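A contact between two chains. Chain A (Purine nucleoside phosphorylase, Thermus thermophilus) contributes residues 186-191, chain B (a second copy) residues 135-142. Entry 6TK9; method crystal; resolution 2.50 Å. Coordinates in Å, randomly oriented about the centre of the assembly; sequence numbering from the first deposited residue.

Chain A, residues 186-191: FMGPSF
Chain B, residues 135-142: AGANPLRG

How do the two backbones meet? Two loops pack together and bury 357 Å², counting both sides. The CA atoms of G188(A) and N138(B) lie 7.0 Å apart, and those of P189(A) and L140(B) 6.5 Å. Chain B folds into a type I beta turn from N138(B) to R141(B), with phi/psi of -67/-17 at P139(B) and -92/0 at L140(B), closed by R141(B) N to N138(B) O at 3.3 Å. Chain A runs through M187(A) at -67/-36 and G188(A) at 63/-164, a positive phi that favours glycine, then a cis peptide bond into P189(A) at -84/-10 and on to S190(A) at -61/140.

What does N138(B) do at the centre? Its backbone is extended, at -143/126, and its CB points toward chain A. With chi1 t (-172°) and chi2 -64°, the amide serves both chains. N138(B) ND2 donates to S190(A) OG, 2.8 Å away with an N-H...acceptor angle of 154°, while N138(B) OD1 accepts from L140(B) N at 3.0 Å and so braces the turn from within. Asparagine suits this place because one short side chain carries both a donor and an acceptor. S190(A) points its CB toward chain B and takes chi1 p (57°), which brings OG to the amide. G188(A) O also lies close to the amide, 3.4 Å from N138(B) CG, a contact rather than a hydrogen bond.

How does M187(A) fill its side of the contact? It is buried, and the other stretch covers 82 Å² of it, the largest area of any residue here. Its CB points toward chain B, and its rotamer is p, t, m (67°, -176°, -65°). M187(A) SD lies 3.8 Å from G136(B) C and equally far from A137(B) N; M187(A) CE reaches 3.9 Å from N138(B) CB and 4.3 Å from R141(B) CD. A long, flexible, unbranched side chain can thus follow the backbone from G136(B) to N138(B) and still touch the aliphatic part of R141(B), whose NE and NH2 are hydrogen-bonded elsewhere in the structure.

Where does the turn meet the proline? P189(A), its ring C-gamma endo, sets its CG 3.4 Å from L140(B) CB, a tight apolar contact, and its CD 3.5 Å from N138(B) OD1. L140(B) points its CB toward chain A with chi1 m (-48°) and chi2 t (-176°), placing its CD1 4.2 Å from S190(A) CB. Proline and leucine thus provide apolar packing beside the hydrogen bond from N138(B) to S190(A).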

# COMPACT_ATOMS: atom_id res chain seq x y z
N PHE A 186 16.95 2.09 10.89
CA PHE A 186 17.60 2.47 9.62
C PHE A 186 19.10 2.44 9.87
O PHE A 186 19.51 2.99 10.89
CB PHE A 186 17.14 3.86 9.18
CG PHE A 186 17.67 4.33 7.85
CD1 PHE A 186 17.16 3.81 6.67
CD2 PHE A 186 18.67 5.28 7.79
CE1 PHE A 186 17.64 4.25 5.44
CE2 PHE A 186 19.15 5.71 6.56
CZ PHE A 186 18.62 5.20 5.38
N MET A 187 19.89 1.81 9.00
CA MET A 187 21.30 1.46 9.34
C MET A 187 22.13 2.74 9.48
O MET A 187 23.01 2.76 10.34
CB MET A 187 21.93 0.55 8.29
CG MET A 187 22.14 1.19 6.95
SD MET A 187 22.77 -0.04 5.82
CE MET A 187 24.35 -0.41 6.58
N GLY A 188 21.86 3.76 8.67
CA GLY A 188 22.66 4.99 8.65
C GLY A 188 24.10 4.70 8.23
O GLY A 188 24.36 3.63 7.67
N PRO A 189 25.06 5.62 8.46
CA PRO A 189 24.83 6.88 9.18
C PRO A 189 24.27 8.07 8.39
O PRO A 189 23.97 9.07 9.00
CB PRO A 189 26.26 7.27 9.57
CG PRO A 189 27.07 6.80 8.41
CD PRO A 189 26.46 5.47 8.03
N SER A 190 24.21 7.99 7.06
CA SER A 190 23.49 8.99 6.23
C SER A 190 22.04 8.97 6.67
O SER A 190 21.57 7.87 6.97
CB SER A 190 23.60 8.71 4.76
OG SER A 190 23.12 7.41 4.46
N PHE A 191 21.39 10.12 6.76
CA PHE A 191 19.94 10.18 7.06
C PHE A 191 19.19 9.61 5.83
O PHE A 191 19.78 9.48 4.76
CB PHE A 191 19.51 11.60 7.48
CG PHE A 191 19.87 12.01 8.89
CD1 PHE A 191 19.33 11.36 9.99
CD2 PHE A 191 20.74 13.07 9.12
CE1 PHE A 191 19.65 11.75 11.28
CE2 PHE A 191 21.07 13.47 10.41
CZ PHE A 191 20.53 12.80 11.49
N ALA B 135 19.78 -2.36 -0.73
CA ALA B 135 20.99 -3.22 -0.81
C ALA B 135 21.55 -3.59 0.57
O ALA B 135 22.41 -4.45 0.61
CB ALA B 135 22.05 -2.52 -1.64
N GLY B 136 21.11 -2.94 1.66
CA GLY B 136 21.53 -3.26 3.04
C GLY B 136 22.99 -2.88 3.31
O GLY B 136 23.62 -3.50 4.16
N ALA B 137 23.53 -1.91 2.59
CA ALA B 137 24.92 -1.45 2.79
C ALA B 137 24.97 0.05 2.58
O ALA B 137 24.09 0.60 1.89
CB ALA B 137 25.84 -2.18 1.87
N ASN B 138 25.94 0.68 3.22
CA ASN B 138 26.10 2.15 3.25
C ASN B 138 27.60 2.43 3.21
O ASN B 138 28.36 1.93 4.01
CB ASN B 138 25.37 2.72 4.47
CG ASN B 138 25.33 4.23 4.46
OD1 ASN B 138 26.38 4.88 4.55
ND2 ASN B 138 24.14 4.80 4.34
N PRO B 139 28.09 3.25 2.28
CA PRO B 139 29.53 3.48 2.17
C PRO B 139 30.17 4.22 3.36
O PRO B 139 31.38 4.18 3.45
CB PRO B 139 29.68 4.34 0.92
CG PRO B 139 28.31 4.96 0.71
CD PRO B 139 27.29 4.01 1.32
N LEU B 140 29.36 4.90 4.19
CA LEU B 140 29.88 5.73 5.32
C LEU B 140 29.96 4.89 6.59
O LEU B 140 30.30 5.47 7.62
CB LEU B 140 28.99 6.94 5.57
CG LEU B 140 28.59 7.76 4.35
CD1 LEU B 140 27.79 8.99 4.77
CD2 LEU B 140 29.83 8.17 3.55
N ARG B 141 29.58 3.61 6.55
CA ARG B 141 29.63 2.75 7.76
C ARG B 141 31.10 2.67 8.17
O ARG B 141 31.94 2.61 7.27
CB ARG B 141 29.02 1.37 7.52
CG ARG B 141 29.11 0.46 8.74
CD ARG B 141 28.01 -0.57 8.80
NE ARG B 141 28.14 -1.45 9.94
CZ ARG B 141 28.93 -2.52 10.03
NH1 ARG B 141 29.71 -2.87 9.02
NH2 ARG B 141 28.97 -3.25 11.13
N GLY B 142 31.38 2.72 9.48
CA GLY B 142 32.75 2.76 10.02
C GLY B 142 33.09 4.13 10.56
O GLY B 142 32.24 5.01 10.68